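Local coordinates for cellulosomal-scaffolding protein A (Clostridium thermocellum, PDB 4B9F) that probably binds crystalline cellulose through this family 3a carbohydrate-binding module of the cellulosome scaffold, at residues A[19-31]-A[99-111]. Numbering follows the deposited sequence.
Sequences NPQFKVTNTGSSA and GTLEPGAHVQIQG
From Pro20 to Asn26 the chain runs antiparallel to 106-111, with strand axes 4.6 Å apart at closest approach; Phe22 with Ile109 and Val24 with Val107 form hydrogen-bonded pairs, flanked by Gly111 N to Pro20 O and Asn26 N to Ala105 O. These are neighbouring inner strands of one sheet of the beta sandwich, and strands 2-8 and 51-61 lie on their outer edges.

On the face that meets strand 37-43, Val24 CB packs on Val107 CG1 at 3.9 Å and Phe22 CB on Ile109 CD1, while Leu39 touches Phe22, Val24 and Ile109. The other face is polar. Lys23 starts with CG anti to its N (chi1 -177°), which takes CD obliquely to His106 CD2, 3.5 Å away; farther out, its NZ and Gln108 OE1 share a water. Gln108 NE2 in turn donates to Gln110 OE1. Gln21, bent at chi2, puts OE1 3.1 Å from Gln110 CG, the amide planes 54° apart, and sends NE2 to Asn19 O and to a water held also by Gly111 O.

Asn26 joins the strand end to Leu101 of the short strand 100-101 and to the 27-31 loop. Its ND2 gives one hydrogen to Leu101 O (2.9 Å) and the other to Ser30 O (2.9 Å), both nearly in the amide plane, and OD1 takes Gly28 N in an Asx turn. Gly104 N to Asn26 O (2.8 Å) carries the pairing into the type II turn 102-105, where Pro103 sets CG 3.4 Å from Ser29 O.

With three bonds gripping it, the buried Asn26 amide is fixed in rotation and its polar atoms are satisfied, connecting strand 100-101 with the 27-31 loop.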
loop_
_atom_site.group_PDB
_atom_site.type_symbol
_atom_site.label_atom_id
_atom_site.label_comp_id
_atom_site.label_asym_id
_atom_site.label_seq_id
_atom_site.Cartn_x
_atom_site.Cartn_y
_atom_site.Cartn_z
ATOM N N ASN A 19 7.961 0.857 -4.936
ATOM C CA ASN A 19 7.938 1.505 -3.629
ATOM C C ASN A 19 6.645 2.264 -3.388
ATOM O O ASN A 19 6.604 3.494 -3.471
ATOM C CB ASN A 19 9.130 2.456 -3.484
ATOM C CG ASN A 19 10.455 1.734 -3.550
ATOM O OD1 ASN A 19 10.920 1.351 -4.627
ATOM N ND2 ASN A 19 11.063 1.521 -2.396
ATOM N N PRO A 20 5.567 1.530 -3.095
ATOM C CA PRO A 20 4.273 2.170 -2.843
ATOM C C PRO A 20 4.287 2.889 -1.496
ATOM O O PRO A 20 4.650 2.287 -0.482
ATOM C CB PRO A 20 3.290 0.988 -2.836
ATOM C CG PRO A 20 4.130 -0.194 -2.500
ATOM C CD PRO A 20 5.520 0.065 -2.978
ATOM N N GLN A 21 3.891 4.160 -1.490
ATOM C CA GLN A 21 3.776 4.934 -0.252
ATOM C C GLN A 21 2.301 5.204 0.019
ATOM O O GLN A 21 1.628 5.817 -0.809
ATOM C CB GLN A 21 4.506 6.278 -0.373
ATOM C CG GLN A 21 5.857 6.207 -1.062
ATOM C CD GLN A 21 6.930 5.598 -0.196
ATOM O OE1 GLN A 21 7.217 6.092 0.899
ATOM N NE2 GLN A 21 7.549 4.531 -0.691
ATOM N N PHE A 22 1.796 4.739 1.162
ATOM C CA PHE A 22 0.400 4.946 1.531
ATOM C C PHE A 22 0.291 5.822 2.763
ATOM O O PHE A 22 1.105 5.710 3.691
ATOM C CB PHE A 22 -0.272 3.616 1.891
ATOM C CG PHE A 22 -0.700 2.773 0.719
ATOM C CD1 PHE A 22 0.158 1.837 0.169
ATOM C CD2 PHE A 22 -1.997 2.869 0.216
ATOM C CE1 PHE A 22 -0.250 1.030 -0.890
ATOM C CE2 PHE A 22 -2.406 2.071 -0.832
ATOM C CZ PHE A 22 -1.535 1.150 -1.385
ATOM N N LYS A 23 -0.748 6.648 2.808
ATOM C CA LYS A 23 -1.107 7.342 4.043
ATOM C C LYS A 23 -2.607 7.239 4.221
ATOM O O LYS A 23 -3.370 7.701 3.367
ATOM C CB LYS A 23 -0.672 8.811 4.025
ATOM C CG LYS A 23 -0.972 9.542 5.339
ATOM C CD LYS A 23 -0.103 10.777 5.538
ATOM C CE LYS A 23 -0.272 11.774 4.422
ATOM N NZ LYS A 23 0.343 13.080 4.811
ATOM N N VAL A 24 -3.032 6.630 5.321
ATOM C CA VAL A 24 -4.450 6.379 5.552
ATOM C C VAL A 24 -4.887 7.159 6.781
ATOM O O VAL A 24 -4.290 7.025 7.854
ATOM C CB VAL A 24 -4.708 4.873 5.781
ATOM C CG1 VAL A 24 -6.200 4.613 6.014
ATOM C CG2 VAL A 24 -4.180 4.052 4.614
ATOM N N THR A 25 -5.918 7.985 6.625
ATOM C CA THR A 25 -6.378 8.839 7.710
ATOM C C THR A 25 -7.790 8.443 8.125
ATOM O O THR A 25 -8.661 8.259 7.276
ATOM C CB THR A 25 -6.369 10.323 7.280
ATOM O OG1 THR A 25 -5.045 10.691 6.863
ATOM C CG2 THR A 25 -6.814 11.219 8.426
ATOM N N ASN A 26 -8.017 8.330 9.430
ATOM C CA ASN A 26 -9.353 8.053 9.952
ATOM C C ASN A 26 -10.125 9.355 10.076
ATOM O O ASN A 26 -9.857 10.157 10.971
ATOM C CB ASN A 26 -9.273 7.362 11.313
ATOM C CG ASN A 26 -10.635 6.941 11.841
ATOM O OD1 ASN A 26 -11.678 7.310 11.289
ATOM N ND2 ASN A 26 -10.635 6.163 12.917
ATOM N N THR A 27 -11.075 9.557 9.170
ATOM C CA THR A 27 -11.864 10.785 9.129
ATOM C C THR A 27 -13.232 10.596 9.780
ATOM O O THR A 27 -14.083 11.487 9.727
ATOM C CB THR A 27 -12.047 11.282 7.683
ATOM O OG1 THR A 27 -12.605 10.233 6.885
ATOM C CG2 THR A 27 -10.707 11.700 7.082
ATOM N N GLY A 28 -13.437 9.438 10.402
ATOM C CA GLY A 28 -14.702 9.124 11.041
ATOM C C GLY A 28 -14.713 9.442 12.523
ATOM O O GLY A 28 -13.807 10.099 13.035
ATOM N N SER A 29 -15.731 8.950 13.223
ATOM C CA SER A 29 -15.937 9.304 14.621
ATOM C C SER A 29 -15.469 8.224 15.578
ATOM O O SER A 29 -15.429 8.438 16.791
ATOM C CB SER A 29 -17.417 9.583 14.881
ATOM O OG SER A 29 -17.887 10.682 14.118
ATOM N N SER A 30 -15.135 7.055 15.043
ATOM C CA SER A 30 -14.743 5.933 15.887
ATOM C C SER A 30 -13.432 5.331 15.429
ATOM O O SER A 30 -13.049 5.469 14.267
ATOM C CB SER A 30 -15.827 4.855 15.898
ATOM O OG SER A 30 -16.990 5.320 16.559
ATOM N N ALA A 31 -12.745 4.663 16.351
ATOM C CA ALA A 31 -11.482 4.004 16.045
ATOM C C ALA A 31 -11.636 2.876 15.028
ATOM O O ALA A 31 -12.704 2.263 14.911
ATOM C CB ALA A 31 -10.833 3.491 17.327
ATOM N N GLY A 99 -2.777 -2.891 16.073
ATOM C CA GLY A 99 -2.811 -1.440 16.118
ATOM C C GLY A 99 -4.204 -0.872 15.928
ATOM O O GLY A 99 -5.117 -1.544 15.442
ATOM N N THR A 100 -4.353 0.386 16.313
ATOM C CA THR A 100 -5.631 1.062 16.269
ATOM C C THR A 100 -5.408 2.440 15.682
ATOM O O THR A 100 -4.452 3.140 16.039
ATOM C CB THR A 100 -6.232 1.195 17.681
ATOM O OG1 THR A 100 -6.477 -0.108 18.224
ATOM C CG2 THR A 100 -7.528 1.968 17.644
ATOM N N LEU A 101 -6.282 2.813 14.758
ATOM C CA LEU A 101 -6.242 4.127 14.155
ATOM C C LEU A 101 -7.399 4.951 14.719
ATOM O O LEU A 101 -8.558 4.747 14.348
ATOM C CB LEU A 101 -6.349 4.004 12.635
ATOM C CG LEU A 101 -5.956 5.232 11.823
ATOM C CD1 LEU A 101 -4.497 5.568 12.078
ATOM C CD2 LEU A 101 -6.201 4.982 10.345
ATOM N N GLU A 102 -7.077 5.861 15.634
ATOM C CA GLU A 102 -8.084 6.694 16.298
ATOM C C GLU A 102 -8.658 7.732 15.344
ATOM O O GLU A 102 -8.037 8.046 14.331
ATOM C CB GLU A 102 -7.449 7.419 17.493
ATOM C CG GLU A 102 -6.911 6.503 18.587
ATOM C CD GLU A 102 -8.004 5.832 19.399
ATOM O OE1 GLU A 102 -9.178 6.260 19.308
ATOM O OE2 GLU A 102 -7.696 4.878 20.139
ATOM N N PRO A 103 -9.839 8.283 15.669
ATOM C CA PRO A 103 -10.347 9.391 14.851
ATOM C C PRO A 103 -9.319 10.513 14.761
ATOM O O PRO A 103 -8.773 10.934 15.785
ATOM C CB PRO A 103 -11.575 9.865 15.634
ATOM C CG PRO A 103 -12.024 8.655 16.386
ATOM C CD PRO A 103 -10.772 7.915 16.750
ATOM N N GLY A 104 -9.049 10.979 13.546
ATOM C CA GLY A 104 -8.102 12.061 13.343
ATOM C C GLY A 104 -6.646 11.622 13.252
ATOM O O GLY A 104 -5.768 12.442 12.970
ATOM N N ALA A 105 -6.383 10.343 13.507
ATOM C CA ALA A 105 -5.030 9.803 13.395
ATOM C C ALA A 105 -4.781 9.325 11.972
ATOM O O ALA A 105 -5.719 9.058 11.224
ATOM C CB ALA A 105 -4.831 8.651 14.383
ATOM N N HIS A 106 -3.514 9.195 11.599
ATOM C CA HIS A 106 -3.191 8.578 10.317
ATOM C C HIS A 106 -2.063 7.579 10.463
ATOM O O HIS A 106 -1.296 7.636 11.427
ATOM C CB HIS A 106 -2.880 9.618 9.229
ATOM C CG HIS A 106 -1.601 10.374 9.433
ATOM N ND1 HIS A 106 -1.544 11.571 10.114
ATOM C CD2 HIS A 106 -0.340 10.123 9.005
ATOM C CE1 HIS A 106 -0.300 12.022 10.106
ATOM N NE2 HIS A 106 0.451 11.160 9.440
ATOM N N VAL A 107 -1.986 6.652 9.512
ATOM C CA VAL A 107 -0.870 5.723 9.447
ATOM C C VAL A 107 -0.180 5.914 8.108
ATOM O O VAL A 107 -0.839 6.012 7.063
ATOM C CB VAL A 107 -1.308 4.243 9.695
ATOM C CG1 VAL A 107 -2.390 3.794 8.715
ATOM C CG2 VAL A 107 -0.110 3.310 9.660
ATOM N N GLN A 108 1.148 6.015 8.150
ATOM C CA GLN A 108 1.939 6.185 6.943
ATOM C C GLN A 108 2.777 4.939 6.749
ATOM O O GLN A 108 3.389 4.455 7.700
ATOM C CB GLN A 108 2.838 7.405 7.073
ATOM C CG GLN A 108 3.694 7.682 5.858
ATOM C CD GLN A 108 4.261 9.089 5.880
ATOM O OE1 GLN A 108 3.547 10.051 6.188
ATOM N NE2 GLN A 108 5.545 9.219 5.569
ATOM N N ILE A 109 2.790 4.425 5.524
ATOM C CA ILE A 109 3.479 3.178 5.193
ATOM C C ILE A 109 4.367 3.382 3.983
ATOM O O ILE A 109 3.890 3.748 2.909
ATOM C CB ILE A 109 2.474 2.042 4.875
ATOM C CG1 ILE A 109 1.503 1.848 6.043
ATOM C CG2 ILE A 109 3.217 0.746 4.517
ATOM C CD1 ILE A 109 0.091 2.386 5.755
ATOM N N GLN A 110 5.659 3.146 4.161
ATOM C CA GLN A 110 6.617 3.274 3.072
ATOM C C GLN A 110 7.021 1.859 2.674
ATOM O O GLN A 110 7.883 1.241 3.297
ATOM C CB GLN A 110 7.784 4.157 3.520
ATOM C CG GLN A 110 7.226 5.509 3.961
ATOM C CD GLN A 110 8.231 6.522 4.458
ATOM O OE1 GLN A 110 7.842 7.461 5.139
ATOM N NE2 GLN A 110 9.512 6.357 4.112
ATOM N N GLY A 111 6.327 1.329 1.671
ATOM C CA GLY A 111 6.478 -0.060 1.281
ATOM C C GLY A 111 7.507 -0.264 0.194
ATOM O O GLY A 111 7.864 0.670 -0.517
HETATM O O HOH W 1 9.675 2.712 0.211
HETATM O O HOH W 2 3.335 12.690 5.460
#